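Local structure of titin (Homo sapiens, 3LCY) at residues Val125-Ile128 against Ala134-Trp137; Leu161-Lys164 against Thr170-Gly173; Lys164-Lys169 against Val192-Lys197. The protein serves as a giant filament of the striated-muscle sarcomere, its A-band portion here comprising two tandem immunoglobulin domains that probably contribute to scaffolding. One frame throughout, in Å; residues are numbered along the deposited sequence.

Contact 1 (Val125-Ile128 against Ala134-Trp137); sequences VMYI and AMTW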
ATOM      1  N   VAL A 125       3.421 -11.360   9.695  1.00 30.97           N
ATOM      2  CA  VAL A 125       4.512 -11.032   8.779  1.00 29.46           C
ATOM      3  C   VAL A 125       4.240  -9.785   7.939  1.00 26.50           C
ATOM      4  O   VAL A 125       3.333  -9.772   7.106  1.00 23.43           O
ATOM      5  CB  VAL A 125       4.823 -12.208   7.830  1.00 30.51           C
ATOM      6  CG1 VAL A 125       5.999 -11.866   6.927  1.00 32.26           C
ATOM      7  CG2 VAL A 125       5.111 -13.471   8.622  1.00 29.12           C
ATOM      8  N   MET A 126       5.047  -8.754   8.141  1.00 27.05           N
ATOM      9  CA  MET A 126       4.964  -7.541   7.346  1.00 26.00           C
ATOM     10  C   MET A 126       5.754  -7.723   6.047  1.00 26.96           C
ATOM     11  O   MET A 126       6.827  -8.294   6.027  1.00 30.20           O
ATOM     12  CB  MET A 126       5.471  -6.340   8.129  1.00 25.17           C
ATOM     13  CG  MET A 126       4.727  -6.059   9.409  1.00 24.46           C
ATOM     14  SD  MET A 126       3.069  -5.413   9.212  1.00 42.78           S
ATOM     15  CE  MET A 126       3.373  -3.772   8.621  1.00 23.31           C
ATOM     16  N   TYR A 127       5.210  -7.242   4.950  1.00 24.49           N
ATOM     17  CA  TYR A 127       5.872  -7.391   3.673  1.00 24.52           C
ATOM     18  C   TYR A 127       5.734  -6.171   2.794  1.00 24.46           C
ATOM     19  O   TYR A 127       4.886  -5.327   3.005  1.00 19.38           O
ATOM     20  CB  TYR A 127       5.304  -8.585   2.920  1.00 23.63           C
ATOM     21  CG  TYR A 127       3.966  -8.306   2.313  1.00 26.07           C
ATOM     22  CD1 TYR A 127       3.857  -7.776   1.049  1.00 25.14           C
ATOM     23  CD2 TYR A 127       2.806  -8.546   3.016  1.00 22.98           C
ATOM     24  CE1 TYR A 127       2.650  -7.503   0.512  1.00 20.96           C
ATOM     25  CE2 TYR A 127       1.593  -8.280   2.470  1.00 20.34           C
ATOM     26  CZ  TYR A 127       1.526  -7.762   1.221  1.00 20.49           C
ATOM     27  OH  TYR A 127       0.328  -7.500   0.659  1.00 24.09           O
ATOM     28  N   ILE A 128       6.600  -6.091   1.803  1.00 26.66           N
ATOM     29  CA  ILE A 128       6.504  -5.047   0.820  1.00 24.09           C
ATOM     30  C   ILE A 128       6.308  -5.726  -0.526  1.00 22.04           C
ATOM     31  O   ILE A 128       7.111  -6.529  -0.933  1.00 24.13           O
ATOM     32  CB  ILE A 128       7.762  -4.169   0.786  1.00 23.68           C
ATOM     33  CG1 ILE A 128       7.808  -3.265   2.005  1.00 23.44           C
ATOM     34  CG2 ILE A 128       7.783  -3.329  -0.448  1.00 21.23           C
ATOM     35  CD1 ILE A 128       9.068  -2.497   2.132  1.00 20.57           C
ATOM     36  N   ALA A 134       0.269 -12.835  -4.190  1.00 21.04           N
ATOM     37  CA  ALA A 134      -0.456 -14.002  -3.762  1.00 22.21           C
ATOM     38  C   ALA A 134       0.341 -14.419  -2.540  1.00 23.87           C
ATOM     39  O   ALA A 134       1.560 -14.512  -2.593  1.00 27.25           O
ATOM     40  CB  ALA A 134      -0.409 -15.061  -4.818  1.00 22.45           C
ATOM     41  N   MET A 135      -0.345 -14.669  -1.439  1.00 23.55           N
ATOM     42  CA  MET A 135       0.308 -15.045  -0.202  1.00 25.41           C
ATOM     43  C   MET A 135      -0.043 -16.474   0.150  1.00 25.95           C
ATOM     44  O   MET A 135      -1.197 -16.873   0.059  1.00 29.36           O
ATOM     45  CB  MET A 135      -0.086 -14.073   0.910  1.00 28.14           C
ATOM     46  CG  MET A 135       0.427 -12.661   0.672  1.00 30.22           C
ATOM     47  SD  MET A 135      -0.183 -11.391   1.791  1.00 38.55           S
ATOM     48  CE  MET A 135      -1.679 -10.881   0.979  1.00 17.12           C
ATOM     49  N   THR A 136       0.957 -17.254   0.532  1.00 22.78           N
ATOM     50  CA  THR A 136       0.709 -18.652   0.864  1.00 25.92           C
ATOM     51  C   THR A 136       1.490 -19.109   2.096  1.00 25.47           C
ATOM     52  O   THR A 136       2.637 -18.708   2.302  1.00 23.41           O
ATOM     53  CB  THR A 136       1.058 -19.578  -0.320  1.00 27.95           C
ATOM     54  OG1 THR A 136       0.368 -19.143  -1.499  1.00 27.08           O
ATOM     55  CG2 THR A 136       0.663 -21.010  -0.012  1.00 29.04           C
ATOM     56  N   TRP A 137       0.862 -19.953   2.909  1.00 26.37           N
ATOM     57  CA  TRP A 137       1.513 -20.529   4.080  1.00 23.11           C
ATOM     58  C   TRP A 137       1.631 -22.043   3.952  1.00 19.80           C
ATOM     59  O   TRP A 137       0.710 -22.709   3.478  1.00 19.08           O
ATOM     60  CB  TRP A 137       0.744 -20.177   5.355  1.00 14.42           C
ATOM     61  CG  TRP A 137       0.993 -18.785   5.850  1.00 18.32           C
ATOM     62  CD1 TRP A 137       0.291 -17.661   5.527  1.00 19.09           C
ATOM     63  CD2 TRP A 137       2.016 -18.370   6.762  1.00 19.05           C
ATOM     64  NE1 TRP A 137       0.813 -16.572   6.180  1.00 18.12           N
ATOM     65  CE2 TRP A 137       1.876 -16.980   6.945  1.00 16.84           C
ATOM     66  CE3 TRP A 137       3.041 -19.038   7.441  1.00 20.73           C
ATOM     67  CZ2 TRP A 137       2.715 -16.246   7.775  1.00 16.07           C
ATOM     68  CZ3 TRP A 137       3.876 -18.307   8.267  1.00 20.02           C
ATOM     69  CH2 TRP A 137       3.707 -16.925   8.428  1.00 19.59           C
TER
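Val125 and Tyr127 meet Trp137 and Met135 in a buried, apolar contact across the interior of the second immunoglobulin domain, where strand 121-130 of one sheet faces strand 134-139 of the other. The backbones stay well apart, with 10.2 Å between Tyr127 CA and Met135 CA, so the side chains alone bridge the gap. At one end the CG2 methyl of Val125 abuts the rim of the indole, 3.7 Å from Trp137 CH2 and lying near the ring plane. A chi1 of -178° turns CG1 of Val125 anti to the backbone N and leaves CG2 as the branch that meets the indole.

In the I-set sandwich, Trp137 probably corresponds to the core tryptophan of the C strand, and Val125, twelve residues earlier, to the place of the first cysteine of the intersheet disulfide; here the position holds a valine that packs on the indole. The buried indole N-H is satisfied by Thr159 OG1, hydrogen-bonded to Trp137 NE1 from strand 158-163, which pairs with 121-130 in the facing sheet.

At the other end Met135 makes a Met-aromatic contact with Tyr127, the two side chains crossing at about a right angle. The sulfur approaches the ring obliquely: Met135 SD is 3.6 Å from Tyr127 CE2 and 4.5 Å from the ring centroid, 44° off the ring normal. The terminal methyl lies by the hydroxyl, Met135 CE 3.9 Å from Tyr127 OH. That hydroxyl has its polar partner in the carbonyl of Thr155, while Val132 and Pro133, in the short connection between the strands, also touch Tyr127.

Contact 2 (Leu161-Lys164 against Thr170-Gly173); sequences LVMK and THAG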
ATOM      1  N   LEU A 161      -1.106 -15.268  10.151  1.00 24.27           N
ATOM      2  CA  LEU A 161      -1.510 -16.643  10.426  1.00 21.30           C
ATOM      3  C   LEU A 161      -1.786 -16.845  11.911  1.00 25.65           C
ATOM      4  O   LEU A 161      -0.915 -16.616  12.749  1.00 27.72           O
ATOM      5  CB  LEU A 161      -0.433 -17.627   9.964  1.00 23.42           C
ATOM      6  CG  LEU A 161      -0.627 -19.090  10.376  1.00 24.48           C
ATOM      7  CD1 LEU A 161      -1.874 -19.672   9.730  1.00 26.11           C
ATOM      8  CD2 LEU A 161       0.593 -19.924  10.021  1.00 22.72           C
ATOM      9  N   VAL A 162      -2.966 -17.325  12.216  1.00 22.11           N
ATOM     10  CA  VAL A 162      -3.334 -17.668  13.568  1.00 24.20           C
ATOM     11  C   VAL A 162      -3.644 -19.165  13.802  1.00 26.89           C
ATOM     12  O   VAL A 162      -4.432 -19.760  13.158  1.00 30.89           O
ATOM     13  CB  VAL A 162      -4.428 -16.708  14.102  1.00 25.17           C
ATOM     14  CG1 VAL A 162      -5.428 -16.460  13.140  1.00 24.24           C
ATOM     15  CG2 VAL A 162      -5.052 -17.218  15.266  1.00 28.54           C
ATOM     16  N   MET A 163      -2.982 -19.759  14.753  1.00 23.09           N
ATOM     17  CA  MET A 163      -3.174 -21.144  15.018  1.00 24.13           C
ATOM     18  C   MET A 163      -3.761 -21.342  16.380  1.00 26.65           C
ATOM     19  O   MET A 163      -3.230 -20.928  17.348  1.00 26.67           O
ATOM     20  CB  MET A 163      -1.872 -21.890  14.828  1.00 26.76           C
ATOM     21  CG  MET A 163      -1.539 -22.091  13.380  1.00 29.81           C
ATOM     22  SD  MET A 163       0.068 -22.650  12.930  1.00 42.82           S
ATOM     23  CE  MET A 163       1.045 -22.000  14.195  1.00 33.29           C
ATOM     24  N   LYS A 164      -4.897 -21.990  16.432  1.00 29.81           N
ATOM     25  CA  LYS A 164      -5.577 -22.211  17.676  1.00 34.78           C
ATOM     26  C   LYS A 164      -5.152 -23.465  18.361  1.00 39.79           C
ATOM     27  O   LYS A 164      -4.967 -24.447  17.740  1.00 40.14           O
ATOM     28  CB  LYS A 164      -7.057 -22.283  17.444  1.00 38.77           C
ATOM     29  CG  LYS A 164      -7.768 -21.154  18.028  1.00 50.18           C
ATOM     30  CD  LYS A 164      -9.255 -21.238  17.871  1.00 59.66           C
ATOM     31  CE  LYS A 164      -9.770 -20.516  16.657  1.00 63.49           C
ATOM     32  NZ  LYS A 164     -11.229 -20.742  16.490  1.00 65.87           N
ATOM     33  N   THR A 170       1.298 -31.691  16.699  1.00 54.56           N
ATOM     34  CA  THR A 170       0.620 -31.120  15.542  1.00 49.00           C
ATOM     35  C   THR A 170       1.079 -29.776  14.951  1.00 43.97           C
ATOM     36  O   THR A 170       0.947 -29.564  13.757  1.00 42.42           O
ATOM     37  CB  THR A 170      -0.883 -31.038  15.811  1.00 49.37           C
ATOM     38  OG1 THR A 170      -1.535 -30.468  14.677  1.00 54.18           O
ATOM     39  CG2 THR A 170      -1.150 -30.181  17.021  1.00 47.79           C
ATOM     40  N   HIS A 171       1.604 -28.870  15.770  1.00 41.72           N
ATOM     41  CA  HIS A 171       1.999 -27.571  15.272  1.00 38.24           C
ATOM     42  C   HIS A 171       3.464 -27.248  15.202  1.00 34.82           C
ATOM     43  O   HIS A 171       3.842 -26.345  14.545  1.00 33.16           O
ATOM     44  CB  HIS A 171       1.305 -26.500  16.093  1.00 38.59           C
ATOM     45  CG  HIS A 171      -0.173 -26.470  15.921  1.00 39.05           C
ATOM     46  ND1 HIS A 171      -0.790 -25.648  15.023  1.00 39.47           N
ATOM     47  CD2 HIS A 171      -1.155 -27.149  16.535  1.00 39.46           C
ATOM     48  CE1 HIS A 171      -2.088 -25.829  15.079  1.00 39.11           C
ATOM     49  NE2 HIS A 171      -2.332 -26.742  15.985  1.00 39.03           N
ATOM     50  N   ALA A 172       4.286 -27.993  15.897  1.00 34.16           N
ATOM     51  CA  ALA A 172       5.729 -27.779  15.846  1.00 32.58           C
ATOM     52  C   ALA A 172       6.277 -28.089  14.455  1.00 33.79           C
ATOM     53  O   ALA A 172       5.676 -28.854  13.702  1.00 32.83           O
ATOM     54  CB  ALA A 172       6.432 -28.621  16.898  1.00 26.11           C
ATOM     55  N   GLY A 173       7.414 -27.487  14.115  1.00 31.85           N
ATOM     56  CA  GLY A 173       8.052 -27.744  12.837  1.00 33.30           C
ATOM     57  C   GLY A 173       8.327 -26.502  12.009  1.00 37.18           C
ATOM     58  O   GLY A 173       8.159 -25.375  12.478  1.00 38.41           O
TER
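His171 gives up more surface than any other residue of this contact, laying its imidazole beside the side chain of Met163, with the carbonyl of Lys164 at the far end of the ring. The contact joins the end of strand 158-163 to the short helix 168-171, which leads into strand 173-180.

The histidine side chain leaves the helix with CG anti to the carbonyl carbon (chi1 -67°), and it slides past Met163 in the opposite direction. Sulfur and ring meet side-on: Met163 SD lies at the edge of the imidazole, 3.8 Å from His171 ND1 and 83° off the ring normal. The methionine touches through more than its sulfur, since Met163 CB is 3.9 Å from His171 ND1 and Met163 CG is 4.1 Å from His171 CE1. Met163 itself is buried, packing also on Leu121 and Ile150 of the adjoining strands.

Lys164 takes part through its backbone, for its side chain starts away from the helix and ends in a hydrogen bond from NZ to the carbonyl of Glu148. Lys164 O approaches the imidazole obliquely, 3.9 Å from His171 NE2. The backbone of His171 belongs to a tyrosine corner: its carbonyl accepts from the hydroxyl of Tyr175, four residues on, as in the turn before the sixth main strand of immunoglobulin domains.

With no hydrogen bond or salt bridge between 161-164 and 170-173, the link rests largely on dispersion and shape, a soft sulfur at the edge of the imidazole and aliphatic carbons beside it, and is probably only weakly directional.

Contact 3 (Lys164-Lys169 against Val192-Lys197); sequences KNVQRK and VEIQDK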
ATOM      1  N   LYS A 164      -4.897 -21.990  16.432  1.00 29.81           N
ATOM      2  CA  LYS A 164      -5.577 -22.211  17.676  1.00 34.78           C
ATOM      3  C   LYS A 164      -5.152 -23.465  18.361  1.00 39.79           C
ATOM      4  O   LYS A 164      -4.967 -24.447  17.740  1.00 40.14           O
ATOM      5  CB  LYS A 164      -7.057 -22.283  17.444  1.00 38.77           C
ATOM      6  CG  LYS A 164      -7.768 -21.154  18.028  1.00 50.18           C
ATOM      7  CD  LYS A 164      -9.255 -21.238  17.871  1.00 59.66           C
ATOM      8  CE  LYS A 164      -9.770 -20.516  16.657  1.00 63.49           C
ATOM      9  NZ  LYS A 164     -11.229 -20.742  16.490  1.00 65.87           N
ATOM     10  N   ASN A 165      -5.025 -23.427  19.663  1.00 44.66           N
ATOM     11  CA  ASN A 165      -4.735 -24.601  20.444  1.00 48.87           C
ATOM     12  C   ASN A 165      -3.570 -25.406  19.996  1.00 50.92           C
ATOM     13  O   ASN A 165      -3.696 -26.548  19.647  1.00 52.85           O
ATOM     14  CB  ASN A 165      -5.936 -25.497  20.697  1.00 52.93           C
ATOM     15  CG  ASN A 165      -5.563 -26.750  21.506  1.00 59.90           C
ATOM     16  OD1 ASN A 165      -5.162 -27.746  20.947  1.00 62.98           O
ATOM     17  ND2 ASN A 165      -5.685 -26.685  22.806  1.00 61.19           N
ATOM     18  N   VAL A 166      -2.409 -24.775  19.992  1.00 48.73           N
ATOM     19  CA  VAL A 166      -1.199 -25.439  19.554  1.00 47.32           C
ATOM     20  C   VAL A 166      -0.745 -26.585  20.445  1.00 48.38           C
ATOM     21  O   VAL A 166      -0.793 -26.505  21.668  1.00 50.28           O
ATOM     22  CB  VAL A 166      -0.048 -24.438  19.392  1.00 43.41           C
ATOM     23  CG1 VAL A 166      -0.477 -23.305  18.492  1.00 42.98           C
ATOM     24  CG2 VAL A 166       0.396 -23.920  20.740  1.00 42.41           C
ATOM     25  N   GLN A 167      -0.298 -27.646  19.792  1.00 46.80           N
ATOM     26  CA  GLN A 167       0.212 -28.832  20.450  1.00 47.36           C
ATOM     27  C   GLN A 167       1.515 -29.142  19.733  1.00 46.18           C
ATOM     28  O   GLN A 167       1.624 -28.932  18.532  1.00 39.54           O
ATOM     29  CB  GLN A 167      -0.781 -29.983  20.355  1.00 48.68           C
ATOM     30  CG  GLN A 167      -1.993 -29.801  21.243  1.00 53.39           C
ATOM     31  CD  GLN A 167      -1.616 -29.590  22.693  1.00 60.50           C
ATOM     32  OE1 GLN A 167      -0.573 -30.047  23.144  1.00 63.44           O
ATOM     33  NE2 GLN A 167      -2.467 -28.895  23.432  1.00 62.03           N
ATOM     34  N   ARG A 168       2.503 -29.642  20.460  1.00 52.12           N
ATOM     35  CA  ARG A 168       3.799 -29.928  19.858  1.00 57.06           C
ATOM     36  C   ARG A 168       3.766 -30.951  18.733  1.00 54.58           C
ATOM     37  O   ARG A 168       4.419 -30.771  17.715  1.00 55.32           O
ATOM     38  CB  ARG A 168       4.791 -30.369  20.933  1.00 64.49           C
ATOM     39  CG  ARG A 168       6.149 -30.738  20.394  1.00 69.92           C
ATOM     40  CD  ARG A 168       7.074 -31.220  21.492  1.00 77.56           C
ATOM     41  NE  ARG A 168       8.336 -31.701  20.942  1.00 84.84           N
ATOM     42  CZ  ARG A 168       9.433 -31.921  21.658  1.00 89.97           C
ATOM     43  NH1 ARG A 168       9.436 -31.703  22.965  1.00 92.54           N
ATOM     44  NH2 ARG A 168      10.533 -32.358  21.061  1.00 90.32           N
ATOM     45  N   LYS A 169       3.011 -32.021  18.900  1.00 54.23           N
ATOM     46  CA  LYS A 169       2.946 -33.026  17.857  1.00 56.80           C
ATOM     47  C   LYS A 169       2.350 -32.481  16.569  1.00 57.58           C
ATOM     48  O   LYS A 169       2.822 -32.780  15.479  1.00 62.06           O
ATOM     49  CB  LYS A 169       2.130 -34.223  18.339  1.00 58.86           C
ATOM     50  CG  LYS A 169       1.631 -35.137  17.244  1.00 58.01           C
ATOM     51  CD  LYS A 169       0.738 -36.212  17.830  1.00 61.78           C
ATOM     52  CE  LYS A 169      -0.167 -36.828  16.780  1.00 62.52           C
ATOM     53  NZ  LYS A 169      -1.159 -37.758  17.384  1.00 63.30           N
ATOM     54  N   VAL A 192       8.955 -23.324  14.217  1.00 32.01           N
ATOM     55  CA  VAL A 192       8.036 -23.213  15.343  1.00 31.04           C
ATOM     56  C   VAL A 192       8.254 -24.310  16.380  1.00 36.34           C
ATOM     57  O   VAL A 192       8.341 -25.491  16.044  1.00 37.80           O
ATOM     58  CB  VAL A 192       6.566 -23.246  14.878  1.00 27.06           C
ATOM     59  CG1 VAL A 192       5.636 -23.367  16.070  1.00 27.33           C
ATOM     60  CG2 VAL A 192       6.238 -22.002  14.065  1.00 22.27           C
ATOM     61  N   GLU A 193       8.331 -23.919  17.644  1.00 40.89           N
ATOM     62  CA  GLU A 193       8.534 -24.857  18.733  1.00 44.79           C
ATOM     63  C   GLU A 193       7.422 -24.678  19.761  1.00 47.64           C
ATOM     64  O   GLU A 193       7.043 -23.557  20.070  1.00 45.11           O
ATOM     65  CB  GLU A 193       9.895 -24.616  19.380  1.00 46.54           C
ATOM     66  CG  GLU A 193      10.468 -25.818  20.099  1.00 52.39           C
ATOM     67  CD  GLU A 193      11.109 -26.818  19.158  1.00 54.35           C
ATOM     68  OE1 GLU A 193      10.773 -28.013  19.241  1.00 56.26           O
ATOM     69  OE2 GLU A 193      11.949 -26.413  18.337  1.00 52.80           O
ATOM     70  N   ILE A 194       6.897 -25.779  20.289  1.00 52.03           N
ATOM     71  CA  ILE A 194       5.826 -25.705  21.279  1.00 53.39           C
ATOM     72  C   ILE A 194       6.341 -26.036  22.678  1.00 58.53           C
ATOM     73  O   ILE A 194       6.940 -27.080  22.893  1.00 60.36           O
ATOM     74  CB  ILE A 194       4.670 -26.649  20.926  1.00 51.84           C
ATOM     75  CG1 ILE A 194       4.313 -26.519  19.447  1.00 48.32           C
ATOM     76  CG2 ILE A 194       3.462 -26.353  21.788  1.00 51.87           C
ATOM     77  CD1 ILE A 194       3.904 -25.131  19.040  1.00 47.45           C
ATOM     78  N   GLN A 195       6.096 -25.133  23.624  1.00 63.25           N
ATOM     79  CA  GLN A 195       6.534 -25.305  25.005  1.00 68.43           C
ATOM     80  C   GLN A 195       5.382 -25.548  25.959  1.00 75.41           C
ATOM     81  O   GLN A 195       4.420 -24.787  25.973  1.00 77.35           O
ATOM     82  CB  GLN A 195       7.243 -24.040  25.489  1.00 67.31           C
ATOM     83  CG  GLN A 195       8.649 -23.827  25.001  1.00 67.49           C
ATOM     84  CD  GLN A 195       9.134 -22.420  25.298  1.00 69.04           C
ATOM     85  OE1 GLN A 195       8.392 -21.454  25.132  1.00 69.49           O
ATOM     86  NE2 GLN A 195      10.378 -22.299  25.742  1.00 67.81           N
ATOM     87  N   ASP A 196       5.503 -26.594  26.769  1.00 80.07           N
ATOM     88  CA  ASP A 196       4.496 -26.935  27.762  1.00 82.81           C
ATOM     89  C   ASP A 196       4.434 -25.801  28.776  1.00 84.03           C
ATOM     90  O   ASP A 196       5.424 -25.513  29.438  1.00 83.14           O
ATOM     91  CB  ASP A 196       4.885 -28.231  28.483  1.00 83.73           C
ATOM     92  CG  ASP A 196       4.120 -29.450  27.987  1.00 85.65           C
ATOM     93  OD1 ASP A 196       3.587 -29.439  26.868  1.00 86.79           O
ATOM     94  OD2 ASP A 196       4.056 -30.444  28.729  1.00 86.55           O
ATOM     95  N   LYS A 197       3.277 -25.159  28.901  1.00 85.61           N
ATOM     96  CA  LYS A 197       3.123 -24.057  29.850  1.00 87.50           C
ATOM     97  C   LYS A 197       1.669 -23.610  30.006  1.00 87.38           C
ATOM     98  O   LYS A 197       1.337 -22.835  30.905  1.00 87.81           O
ATOM     99  CB  LYS A 197       3.994 -22.869  29.440  1.00 89.18           C
ATOM    100  CG  LYS A 197       5.417 -23.241  29.108  1.00 88.95           C
ATOM    101  CD  LYS A 197       6.349 -22.056  29.178  1.00 89.52           C
ATOM    102  CE  LYS A 197       7.774 -22.479  28.883  1.00 88.71           C
ATOM    103  NZ  LYS A 197       8.247 -23.555  29.785  1.00 87.01           N
TER
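Ile194, near the end of strand 185-195, packs against Val166, Gln167 and Arg168, where the chain enters the short helix 168-171. The strand arrives through Val192, whose side chain is buried on Leu121 and whose backbone is hydrogen-bonded to Gly173. Glu193 next starts away from the helix, yet its end turns back, leaving Glu193 OE1 4.7 Å from Arg168 NH2; its other oxygen has a long, weak ion pair with Lys112.

Ile194 then points at the helix start. Its CG1 sits 3.5 Å from Arg168 CA and 3.7 Å from Gln167 O, while CG2, anti to the backbone N of Ile194, reaches to 3.7 Å from Arg168 N. Arg168 CB lies 3.7 Å from Ile194 CB, its chain running on extended with CG anti to the backbone N (chi1 178°). The tip of Ile194, CD1, ends 4.0 Å from Val166 CB. Beyond Gln195, which turns outward to Tyr114, Asp196 rests on Val117, and Lys197 NZ makes a weak hydrogen bond to Asp196 O.

One branched aliphatic side chain thus joins the last strand of the I-set sandwich to the start of the helix by van der Waals contact; the opposite charges of Arg168 and Glu193, not in contact, probably add only modest attraction.

Overall arrangement
All three contacts belong to the second immunoglobulin domain, but they occupy different depths of its sandwich. Contact 1 is core, spanning the two sheets; contacts 2 and 3, partly buried, sit at the domain end farther from the chain's centre. Leu161 CD2 against Trp137 CE3, at 3.7 Å, ties contact 1 to contact 2, whose centres are about 17 Å apart. Contacts 2 and 3 share Lys164 and helix 168-171, held from strand 158-163 in one and strand 185-195 in the other, and His171 CD2 packs 3.5 Å from Val166 CA. Sulfur meets aromatic rings in contacts 1 and 2, whereas contact 3 is aliphatic with charged side chains around it.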